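Local coordinates for fucoxanthin chlorophyll a/c-binding protein Lhcq3 (Chaetoceros gracilis, PDB 6L4U) that binds chlorophylls a and c together with carotenoids such as fucoxanthin, and probably harvests light for photosynthesis in a marine diatom, at residues 62-67 with 144-149; 66-71 with 128-133; 36-39 with 43-46. One frame throughout, in Å; residues are numbered along the deposited sequence.

Contact 1: residues 62-67 with 144-149. With CLA (chlorophyll a), chain B.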
# COMPACT_ATOMS: atom_id res chain seq x y z
N PHE X 62 -68.60 33.00 -20.74
CA PHE X 62 -69.62 33.51 -19.82
C PHE X 62 -71.01 33.05 -20.21
O PHE X 62 -71.86 32.83 -19.34
CB PHE X 62 -69.58 35.04 -19.78
CG PHE X 62 -68.43 35.61 -19.01
CD1 PHE X 62 -67.69 34.82 -18.15
CD2 PHE X 62 -68.09 36.94 -19.16
CE1 PHE X 62 -66.63 35.34 -17.45
CE2 PHE X 62 -67.03 37.48 -18.46
CZ PHE X 62 -66.30 36.68 -17.60
N ARG X 63 -71.27 32.90 -21.51
CA ARG X 63 -72.58 32.47 -21.97
C ARG X 63 -72.84 31.01 -21.64
O ARG X 63 -73.92 30.66 -21.15
CB ARG X 63 -72.71 32.70 -23.47
CG ARG X 63 -72.70 34.13 -23.88
CD ARG X 63 -72.52 34.22 -25.37
NE ARG X 63 -73.60 33.52 -26.06
CZ ARG X 63 -73.59 33.24 -27.36
NH1 ARG X 63 -72.56 33.60 -28.11
NH2 ARG X 63 -74.61 32.58 -27.90
N ALA X 64 -71.86 30.15 -21.92
CA ALA X 64 -72.01 28.73 -21.63
C ALA X 64 -72.06 28.45 -20.14
O ALA X 64 -72.71 27.49 -19.72
CB ALA X 64 -70.86 27.95 -22.26
N SER X 65 -71.39 29.27 -19.33
CA SER X 65 -71.48 29.10 -17.90
C SER X 65 -72.81 29.58 -17.35
O SER X 65 -73.32 29.00 -16.38
CB SER X 65 -70.35 29.83 -17.20
OG SER X 65 -70.57 29.79 -15.81
N GLU X 66 -73.39 30.63 -17.94
CA GLU X 66 -74.74 31.04 -17.56
C GLU X 66 -75.76 30.00 -17.98
O GLU X 66 -76.71 29.72 -17.24
CB GLU X 66 -75.07 32.39 -18.19
CG GLU X 66 -76.40 32.97 -17.75
CD GLU X 66 -76.79 34.21 -18.53
OE1 GLU X 66 -76.57 34.22 -19.76
OE2 GLU X 66 -77.30 35.16 -17.92
N LEU X 67 -75.56 29.41 -19.15
CA LEU X 67 -76.47 28.37 -19.63
C LEU X 67 -76.37 27.11 -18.78
O LEU X 67 -77.37 26.44 -18.53
CB LEU X 67 -76.18 28.07 -21.09
CG LEU X 67 -77.11 27.08 -21.78
CD1 LEU X 67 -78.49 27.70 -21.92
CD2 LEU X 67 -76.56 26.68 -23.13
N GLY X 144 -67.80 27.59 -31.26
CA GLY X 144 -68.49 26.35 -31.52
C GLY X 144 -69.79 26.21 -30.77
O GLY X 144 -70.31 27.16 -30.18
N PRO X 145 -70.35 25.00 -30.77
CA PRO X 145 -71.65 24.79 -30.14
C PRO X 145 -71.57 24.71 -28.63
O PRO X 145 -70.60 24.22 -28.05
CB PRO X 145 -72.12 23.46 -30.74
CG PRO X 145 -70.85 22.73 -31.01
CD PRO X 145 -69.84 23.77 -31.41
N MET X 146 -72.63 25.19 -27.99
CA MET X 146 -72.82 25.04 -26.56
C MET X 146 -73.26 23.60 -26.27
O MET X 146 -73.65 22.88 -27.19
CB MET X 146 -73.84 26.07 -26.09
CG MET X 146 -73.15 27.31 -25.55
SD MET X 146 -74.23 28.69 -25.15
CE MET X 146 -73.31 30.00 -25.92
N PRO X 147 -73.14 23.13 -24.98
CA PRO X 147 -73.47 21.73 -24.67
C PRO X 147 -74.87 21.25 -25.03
O PRO X 147 -75.87 21.73 -24.50
CB PRO X 147 -73.26 21.66 -23.15
CG PRO X 147 -72.18 22.61 -22.91
CD PRO X 147 -72.40 23.75 -23.86
N THR X 148 -74.92 20.31 -25.96
CA THR X 148 -76.15 19.67 -26.39
C THR X 148 -76.27 18.30 -25.73
O THR X 148 -75.41 17.89 -24.95
CB THR X 148 -76.21 19.57 -27.91
OG1 THR X 148 -75.14 18.73 -28.37
CG2 THR X 148 -76.07 20.94 -28.53
N MET X 149 -77.33 17.57 -26.06
CA MET X 149 -77.68 16.37 -25.31
C MET X 149 -76.75 15.21 -25.65
O MET X 149 -76.40 15.00 -26.81
CB MET X 149 -79.14 15.99 -25.58
CG MET X 149 -79.80 15.30 -24.39
SD MET X 149 -81.57 15.05 -24.60
CE MET X 149 -82.11 16.73 -24.88
MG CLA B . -76.62 36.72 -16.62
CHA CLA B . -76.70 38.84 -19.33
CHB CLA B . -73.52 35.75 -17.58
CHC CLA B . -76.42 35.04 -13.74
CHD CLA B . -79.77 38.26 -15.45
NA CLA B . -75.31 37.23 -18.14
C1A CLA B . -75.46 38.02 -19.13
C2A CLA B . -74.31 38.10 -20.09
C3A CLA B . -73.38 37.05 -19.55
C4A CLA B . -74.13 36.65 -18.34
CMA CLA B . -73.31 35.87 -20.51
CAA CLA B . -73.67 39.44 -19.68
CBA CLA B . -72.24 39.75 -20.09
CGA CLA B . -71.23 39.58 -18.96
O1A CLA B . -70.05 39.53 -19.20
O2A CLA B . -71.62 39.38 -17.57
NB CLA B . -75.17 35.55 -15.80
C1B CLA B . -74.00 35.21 -16.31
C2B CLA B . -73.17 34.32 -15.47
C3B CLA B . -74.06 34.12 -14.30
C4B CLA B . -75.26 34.93 -14.63
CMB CLA B . -71.80 33.77 -15.74
CAB CLA B . -73.84 33.32 -13.08
CBB CLA B . -73.60 32.04 -13.15
NC CLA B . -77.82 36.71 -14.95
C1C CLA B . -77.60 35.88 -13.92
C2C CLA B . -78.68 35.84 -12.90
C3C CLA B . -79.66 36.80 -13.42
C4C CLA B . -79.02 37.27 -14.67
CMC CLA B . -78.77 35.03 -11.65
CAC CLA B . -80.97 37.21 -12.83
CBC CLA B . -80.64 38.39 -11.94
ND CLA B . -77.91 38.20 -17.12
C1D CLA B . -79.21 38.66 -16.74
C2D CLA B . -79.91 39.50 -17.73
C3D CLA B . -78.85 39.59 -18.77
C4D CLA B . -77.78 38.82 -18.35
CMD CLA B . -81.22 40.23 -17.78
CAD CLA B . -78.51 40.14 -20.10
OBD CLA B . -79.27 40.89 -20.81
CBD CLA B . -77.17 39.65 -20.49
CGD CLA B . -77.32 38.78 -21.69
O1D CLA B . -77.81 37.66 -21.59
O2D CLA B . -76.84 39.24 -22.97
CED CLA B . -76.52 38.27 -23.96
C1 CLA B . -70.86 38.41 -16.86
C2 CLA B . -71.56 37.93 -15.62
C3 CLA B . -70.88 37.37 -14.61
C4 CLA B . -69.39 37.19 -14.69
C5 CLA B . -71.64 36.91 -13.38
C6 CLA B . -70.77 36.27 -12.31
C7 CLA B . -71.22 36.64 -10.90
C8 CLA B . -70.78 38.03 -10.48
C9 CLA B . -69.31 38.28 -10.78
C10 CLA B . -71.04 38.19 -8.98
C11 CLA B . -72.53 38.09 -8.68
C12 CLA B . -72.80 38.01 -7.19
C13 CLA B . -74.20 38.54 -6.91
C14 CLA B . -74.15 40.01 -6.48
C15 CLA B . -74.89 37.69 -5.86
C16 CLA B . -76.40 37.88 -5.94
C17 CLA B . -77.17 36.65 -5.45
C18 CLA B . -78.37 36.37 -6.34
C19 CLA B . -79.29 37.57 -6.46
C20 CLA B . -79.15 35.16 -5.85
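The methyl carbon of Met-146 lies on the flat side of the Arg-63 guanidinium, its CE 3.2 Å above the plane of that group and displaced toward the rim. A thioether from the loop thus meets a cationic group, and no hydrogen bond joins the two segments. Arg-63 bends at its third torsion (chi3 59°), and the methyl sits in the crook: CE of Met-146 is 3.7 Å from CB of Arg-63 and 3.5 Å from its NE. The two side chains cross nearly at right angles. Farther back along the methionine, SD touches CD2 of Leu-67 at 3.7 Å, while CG rests against CB of Ala-64 at 4.1 Å. Met-146 therefore spans a full turn of the helix and supplies most of the loop's share of the interface. Glu-66 takes no part in the loop contact; its OE2 binds the magnesium of a chlorophyll a at 2.1 Å. Residues 144-149 belong to the connection from helix 116-134 to helix 161-190; they pack against helix 56-85, whose Leu-67 also touches Glu-171 and Leu-172 of helix 161-190.

Contact 2: residues 66-71 with 128-133. With CLA (chlorophyll a), chain C.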
# COMPACT_ATOMS: atom_id res chain seq x y z
N GLU X 66 -73.39 30.63 -17.94
CA GLU X 66 -74.74 31.04 -17.56
C GLU X 66 -75.76 30.00 -17.98
O GLU X 66 -76.71 29.72 -17.24
CB GLU X 66 -75.07 32.39 -18.19
CG GLU X 66 -76.40 32.97 -17.75
CD GLU X 66 -76.79 34.21 -18.53
OE1 GLU X 66 -76.57 34.22 -19.76
OE2 GLU X 66 -77.30 35.16 -17.92
N LEU X 67 -75.56 29.41 -19.15
CA LEU X 67 -76.47 28.37 -19.63
C LEU X 67 -76.37 27.11 -18.78
O LEU X 67 -77.37 26.44 -18.53
CB LEU X 67 -76.18 28.07 -21.09
CG LEU X 67 -77.11 27.08 -21.78
CD1 LEU X 67 -78.49 27.70 -21.92
CD2 LEU X 67 -76.56 26.68 -23.13
N LYS X 68 -75.16 26.78 -18.31
CA LYS X 68 -75.03 25.59 -17.49
C LYS X 68 -75.44 25.85 -16.05
O LYS X 68 -75.95 24.94 -15.38
CB LYS X 68 -73.61 25.05 -17.54
CG LYS X 68 -73.52 23.59 -17.12
CD LYS X 68 -72.11 23.12 -17.03
CE LYS X 68 -71.56 22.80 -18.40
NZ LYS X 68 -70.12 22.46 -18.30
N HIS X 69 -75.21 27.06 -15.54
CA HIS X 69 -75.75 27.42 -14.23
C HIS X 69 -77.26 27.46 -14.25
O HIS X 69 -77.90 27.16 -13.25
CB HIS X 69 -75.22 28.78 -13.78
CG HIS X 69 -73.90 28.73 -13.07
ND1 HIS X 69 -72.70 28.88 -13.73
CD2 HIS X 69 -73.60 28.60 -11.76
CE1 HIS X 69 -71.71 28.82 -12.86
NE2 HIS X 69 -72.23 28.64 -11.66
N GLY X 70 -77.84 27.83 -15.40
CA GLY X 70 -79.29 27.86 -15.51
C GLY X 70 -79.90 26.47 -15.50
O GLY X 70 -80.84 26.21 -14.75
N ARG X 71 -79.36 25.57 -16.33
CA ARG X 71 -79.89 24.22 -16.43
C ARG X 71 -79.71 23.43 -15.14
O ARG X 71 -80.56 22.60 -14.80
CB ARG X 71 -79.22 23.48 -17.58
CG ARG X 71 -79.54 24.02 -18.95
CD ARG X 71 -78.61 23.43 -19.98
NE ARG X 71 -78.91 23.91 -21.32
CZ ARG X 71 -78.26 23.52 -22.41
NH1 ARG X 71 -77.27 22.65 -22.31
NH2 ARG X 71 -78.61 24.00 -23.59
N ILE X 128 -68.67 11.93 -17.57
CA ILE X 128 -68.70 11.61 -19.00
C ILE X 128 -69.46 12.69 -19.76
O ILE X 128 -69.07 13.07 -20.87
CB ILE X 128 -69.30 10.20 -19.20
CG1 ILE X 128 -68.37 9.16 -18.60
CG2 ILE X 128 -69.53 9.89 -20.67
CD1 ILE X 128 -68.88 7.76 -18.70
N ALA X 129 -70.52 13.23 -19.16
CA ALA X 129 -71.27 14.30 -19.80
C ALA X 129 -70.45 15.57 -19.92
O ALA X 129 -70.50 16.25 -20.95
CB ALA X 129 -72.56 14.57 -19.04
N GLU X 130 -69.67 15.90 -18.89
CA GLU X 130 -68.83 17.09 -18.99
C GLU X 130 -67.64 16.87 -19.92
O GLU X 130 -67.19 17.83 -20.56
CB GLU X 130 -68.35 17.53 -17.61
CG GLU X 130 -69.47 18.01 -16.68
CD GLU X 130 -69.88 19.45 -16.90
OE1 GLU X 130 -69.68 20.27 -15.99
OE2 GLU X 130 -70.41 19.76 -17.98
N MET X 131 -67.13 15.64 -20.02
CA MET X 131 -66.02 15.38 -20.93
C MET X 131 -66.46 15.38 -22.39
O MET X 131 -65.69 15.79 -23.26
CB MET X 131 -65.36 14.04 -20.60
CG MET X 131 -64.43 14.06 -19.39
SD MET X 131 -62.81 14.79 -19.67
CE MET X 131 -61.91 13.38 -20.29
N ILE X 132 -67.69 14.94 -22.67
CA ILE X 132 -68.14 14.83 -24.05
C ILE X 132 -68.46 16.20 -24.63
O ILE X 132 -68.02 16.53 -25.74
CB ILE X 132 -69.34 13.87 -24.13
CG1 ILE X 132 -68.85 12.42 -24.10
CG2 ILE X 132 -70.17 14.10 -25.39
CD1 ILE X 132 -69.94 11.40 -24.08
N THR X 133 -69.19 17.03 -23.89
CA THR X 133 -69.55 18.36 -24.39
C THR X 133 -68.36 19.31 -24.45
O THR X 133 -68.43 20.31 -25.16
CB THR X 133 -70.66 18.97 -23.53
OG1 THR X 133 -70.13 19.33 -22.25
CG2 THR X 133 -71.81 18.00 -23.37
MG CLA C . -69.12 20.90 -14.06
CHA CLA C . -68.61 24.06 -15.41
CHB CLA C . -66.20 19.92 -15.39
CHC CLA C . -69.36 18.11 -12.17
CHD CLA C . -72.16 22.20 -12.43
NA CLA C . -67.64 21.83 -15.17
C1A CLA C . -67.58 22.99 -15.70
C2A CLA C . -66.39 23.26 -16.59
C3A CLA C . -65.71 21.92 -16.58
C4A CLA C . -66.60 21.16 -15.65
CMA CLA C . -65.86 21.29 -17.95
CAA CLA C . -65.36 24.24 -15.99
CBA CLA C . -64.79 23.84 -14.62
CGA CLA C . -63.87 24.84 -13.98
O1A CLA C . -63.65 25.93 -14.48
O2A CLA C . -63.23 24.51 -12.72
NB CLA C . -67.94 19.25 -13.82
C1B CLA C . -66.83 18.96 -14.48
C2B CLA C . -66.22 17.65 -14.16
C3B CLA C . -67.18 17.11 -13.18
C4B CLA C . -68.20 18.20 -13.05
CMB CLA C . -64.97 17.02 -14.70
CAB CLA C . -67.12 15.80 -12.49
CBB CLA C . -68.14 14.96 -12.37
NC CLA C . -70.48 20.31 -12.62
C1C CLA C . -70.38 19.14 -11.97
C2C CLA C . -71.42 18.90 -10.95
C3C CLA C . -72.25 20.11 -11.04
C4C CLA C . -71.57 20.90 -12.10
CMC CLA C . -71.60 17.71 -10.06
CAC CLA C . -73.48 20.47 -10.25
CBC CLA C . -74.61 19.80 -11.00
ND CLA C . -70.18 22.62 -13.89
C1D CLA C . -71.36 23.10 -13.26
C2D CLA C . -71.70 24.51 -13.51
C3D CLA C . -70.56 24.89 -14.39
C4D CLA C . -69.76 23.78 -14.54
CMD CLA C . -72.80 25.42 -13.09
CAD CLA C . -69.94 25.99 -15.16
OBD CLA C . -70.40 27.18 -15.26
CBD CLA C . -68.71 25.50 -15.81
CGD CLA C . -68.81 25.70 -17.28
O1D CLA C . -69.01 24.77 -18.04
O2D CLA C . -68.64 27.02 -17.85
CED CLA C . -68.54 27.17 -19.26
C1 CLA C . -64.07 24.16 -11.62
C2 CLA C . -64.22 25.31 -10.65
C3 CLA C . -64.11 25.12 -9.33
C4 CLA C . -63.82 23.76 -8.75
C5 CLA C . -64.27 26.29 -8.39
C6 CLA C . -65.44 27.19 -8.78
C7 CLA C . -66.78 26.55 -8.44
C8 CLA C . -66.97 26.29 -6.96
C9 CLA C . -68.17 25.39 -6.73
C10 CLA C . -67.17 27.61 -6.21
C11 CLA C . -68.35 28.40 -6.76
C12 CLA C . -68.41 29.78 -6.12
C13 CLA C . -68.45 30.88 -7.18
C14 CLA C . -67.20 30.84 -8.07
C15 CLA C . -68.59 32.24 -6.52
C16 CLA C . -69.81 32.33 -5.60
C17 CLA C . -69.89 33.69 -4.93
C18 CLA C . -71.25 33.92 -4.28
C19 CLA C . -71.30 35.28 -3.59
C20 CLA C . -71.60 32.80 -3.31
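Lys-68 and Glu-130 reach toward each other from opposite directions and meet in a salt bridge, the one direct contact between these two helix segments. NZ of Lys-68 donates to OE2 of Glu-130 over 2.7 Å, arriving on the syn side of the carboxylate and 20° out of its plane. The nearest CA atoms, those of the same two residues, stand 10.6 Å apart, so side chains alone close the gap. Glu-130 folds sharply at its second torsion (chi2 -82°), which brings its carboxylate between the lysine NZ and the magnesium.

Metal coordination uses the other carboxylate oxygen: OE1 of Glu-130 binds the magnesium of a chlorophyll a at 2.1 Å. The lysine charge on OE2 would probably draw electron density from the carboxylate and so moderate its donation to the metal. The fold is the membrane-helix bundle of the chlorophyll a/b-binding family, and Glu-66, His-69 and Arg-71 on helix 56-85 form part of its signature; Arg-71 pairs with Glu-171 of helix 161-190.

A second hydrogen bond from Lys-68 NZ, 2.6 Å long, goes to the ester carbonyl O1D of the same chlorophyll. Putting a leucine here would probably leave both OE2 of Glu-130 and O1D without their shared donor, and the metal-binding carboxylate freer to turn. On the same helix, ND1 of His-69 is hydrogen-bonded to the backbone oxygen of Ser-65.

Van der Waals contacts complete the site. CD of Lys-68 packs 3.5 Å from the chlorophyll atom C3D, and a xanthophyll touches both Lys-68 and Glu-130. Over the centre of one face of the His-69 imidazole sits the pigment's methyl carbon CMD, 3.3 Å above the ring plane.

Contact 3: residues 36-39 with 43-46. With CLA (chlorophyll a), chain B.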
# COMPACT_ATOMS: atom_id res chain seq x y z
N PRO X 36 -78.73 35.96 -27.78
CA PRO X 36 -80.08 35.59 -27.29
C PRO X 36 -80.53 36.27 -26.01
O PRO X 36 -81.58 36.94 -26.03
CB PRO X 36 -79.96 34.07 -27.11
CG PRO X 36 -79.00 33.66 -28.15
CD PRO X 36 -77.99 34.77 -28.25
N GLY X 37 -79.76 36.18 -24.93
CA GLY X 37 -80.21 36.54 -23.58
C GLY X 37 -80.62 37.99 -23.38
O GLY X 37 -81.18 38.31 -22.32
N SER X 38 -80.35 38.87 -24.34
CA SER X 38 -80.89 40.22 -24.33
C SER X 38 -82.40 40.16 -24.56
O SER X 38 -82.86 39.64 -25.58
CB SER X 38 -80.21 41.06 -25.40
OG SER X 38 -80.77 42.36 -25.46
N THR X 39 -83.17 40.70 -23.62
CA THR X 39 -84.63 40.66 -23.71
C THR X 39 -85.25 42.04 -23.57
O THR X 39 -84.55 43.06 -23.63
CB THR X 39 -85.22 39.72 -22.67
OG1 THR X 39 -84.56 39.91 -21.41
CG2 THR X 39 -85.06 38.27 -23.11
N GLY X 43 -82.21 44.78 -21.68
CA GLY X 43 -81.46 44.12 -22.71
C GLY X 43 -80.71 45.10 -23.60
O GLY X 43 -81.30 46.00 -24.20
N PRO X 44 -79.38 44.94 -23.71
CA PRO X 44 -78.55 43.98 -22.96
C PRO X 44 -78.20 44.48 -21.56
O PRO X 44 -77.74 45.60 -21.38
CB PRO X 44 -77.30 43.85 -23.83
CG PRO X 44 -77.20 45.14 -24.56
CD PRO X 44 -78.60 45.69 -24.70
N PHE X 45 -78.43 43.63 -20.56
CA PHE X 45 -78.21 43.99 -19.16
C PHE X 45 -76.77 43.68 -18.80
O PHE X 45 -76.39 42.52 -18.63
CB PHE X 45 -79.18 43.23 -18.26
CG PHE X 45 -78.87 43.34 -16.80
CD1 PHE X 45 -78.36 42.26 -16.10
CD2 PHE X 45 -79.10 44.52 -16.13
CE1 PHE X 45 -78.07 42.37 -14.75
CE2 PHE X 45 -78.82 44.64 -14.78
CZ PHE X 45 -78.30 43.56 -14.09
N ASP X 46 -75.96 44.73 -18.68
CA ASP X 46 -74.56 44.61 -18.25
C ASP X 46 -74.12 45.95 -17.69
O ASP X 46 -73.44 46.74 -18.37
CB ASP X 46 -73.68 44.17 -19.42
CG ASP X 46 -72.33 43.65 -18.97
OD1 ASP X 46 -71.37 43.74 -19.77
OD2 ASP X 46 -72.22 43.15 -17.84
MG CLA B . -76.62 36.72 -16.62
CHA CLA B . -76.70 38.84 -19.33
CHB CLA B . -73.52 35.75 -17.58
CHC CLA B . -76.42 35.04 -13.74
CHD CLA B . -79.77 38.26 -15.45
NA CLA B . -75.31 37.23 -18.14
C1A CLA B . -75.46 38.02 -19.13
C2A CLA B . -74.31 38.10 -20.09
C3A CLA B . -73.38 37.05 -19.55
C4A CLA B . -74.13 36.65 -18.34
CMA CLA B . -73.31 35.87 -20.51
CAA CLA B . -73.67 39.44 -19.68
CBA CLA B . -72.24 39.75 -20.09
CGA CLA B . -71.23 39.58 -18.96
O1A CLA B . -70.05 39.53 -19.20
O2A CLA B . -71.62 39.38 -17.57
NB CLA B . -75.17 35.55 -15.80
C1B CLA B . -74.00 35.21 -16.31
C2B CLA B . -73.17 34.32 -15.47
C3B CLA B . -74.06 34.12 -14.30
C4B CLA B . -75.26 34.93 -14.63
CMB CLA B . -71.80 33.77 -15.74
CAB CLA B . -73.84 33.32 -13.08
CBB CLA B . -73.60 32.04 -13.15
NC CLA B . -77.82 36.71 -14.95
C1C CLA B . -77.60 35.88 -13.92
C2C CLA B . -78.68 35.84 -12.90
C3C CLA B . -79.66 36.80 -13.42
C4C CLA B . -79.02 37.27 -14.67
CMC CLA B . -78.77 35.03 -11.65
CAC CLA B . -80.97 37.21 -12.83
CBC CLA B . -80.64 38.39 -11.94
ND CLA B . -77.91 38.20 -17.12
C1D CLA B . -79.21 38.66 -16.74
C2D CLA B . -79.91 39.50 -17.73
C3D CLA B . -78.85 39.59 -18.77
C4D CLA B . -77.78 38.82 -18.35
CMD CLA B . -81.22 40.23 -17.78
CAD CLA B . -78.51 40.14 -20.10
OBD CLA B . -79.27 40.89 -20.81
CBD CLA B . -77.17 39.65 -20.49
CGD CLA B . -77.32 38.78 -21.69
O1D CLA B . -77.81 37.66 -21.59
O2D CLA B . -76.84 39.24 -22.97
CED CLA B . -76.52 38.27 -23.96
C1 CLA B . -70.86 38.41 -16.86
C2 CLA B . -71.56 37.93 -15.62
C3 CLA B . -70.88 37.37 -14.61
C4 CLA B . -69.39 37.19 -14.69
C5 CLA B . -71.64 36.91 -13.38
C6 CLA B . -70.77 36.27 -12.31
C7 CLA B . -71.22 36.64 -10.90
C8 CLA B . -70.78 38.03 -10.48
C9 CLA B . -69.31 38.28 -10.78
C10 CLA B . -71.04 38.19 -8.98
C11 CLA B . -72.53 38.09 -8.68
C12 CLA B . -72.80 38.01 -7.19
C13 CLA B . -74.20 38.54 -6.91
C14 CLA B . -74.15 40.01 -6.48
C15 CLA B . -74.89 37.69 -5.86
C16 CLA B . -76.40 37.88 -5.94
C17 CLA B . -77.17 36.65 -5.45
C18 CLA B . -78.37 36.37 -6.34
C19 CLA B . -79.29 37.57 -6.46
C20 CLA B . -79.15 35.16 -5.85
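Ser-38 leans on Gly-43 and Pro-44 where the chain doubles back in an irregular loop, part of the N-terminal arm that precedes helix 56-85 in this light-harvesting fold. From its CB, 4.2 Å from CA of Pro-44, the serine runs outward with OG anti to the backbone N (chi1 177°). That torsion sets the hydroxyl against the peptide before Pro-44, with OG of Ser-38 3.3 Å from the carbonyl carbon C of Gly-43. The peptide is cis, and its proline nitrogen has no hydrogen to offer, so OG packs here without a bond; CD of the proline ring lies 4.0 Å from it.

The backbone adds a CA-H...O contact: CA of Gly-43 points a C-H at the carbonyl O of Thr-39 over 3.4 Å, with an angle of 140° at the hydrogen. A CB on Gly-43 would lie too close to O of Thr-39 and OG of Ser-38. At Gly-37 the restriction is the pigment itself, since a CB would run into the ester carbonyl oxygen O1D of a chlorophyll a.

Residues 43-46 continue along this chlorophyll. Asp-46 OD2 is hydrogen-bonded to a xanthophyll, and CD1 of Phe-45 approaches C2D of the chlorophyll at 3.6 Å. The backbone N-H of Phe-45 donates to the chlorophyll keto oxygen OBD, with N to OBD 2.9 Å and an almost straight N-H...O angle of 168°.

Contacts 1 and 2 share Glu-66 and Leu-67 on helix 56-85, and their centres are 7 Å apart. A probable hydrogen bond ties them, Pro-147 O to Arg-71 NH1 at 2.8 Å, and CB of Pro-147 packs on CB of Thr-133. Contact 3 lies farther out, its centre about 16 Å from that of contact 1 and 21 Å from that of contact 2. It meets contact 1 through Arg-63 NH2, 4.0 Å from CD of Pro-36, and through a common chlorophyll a: Glu-66 holds the magnesium while residues of 36-39 and 43-46 border the ester and keto groups. The chlorophyll a of contact 2 is a different one, its magnesium held by Glu-130.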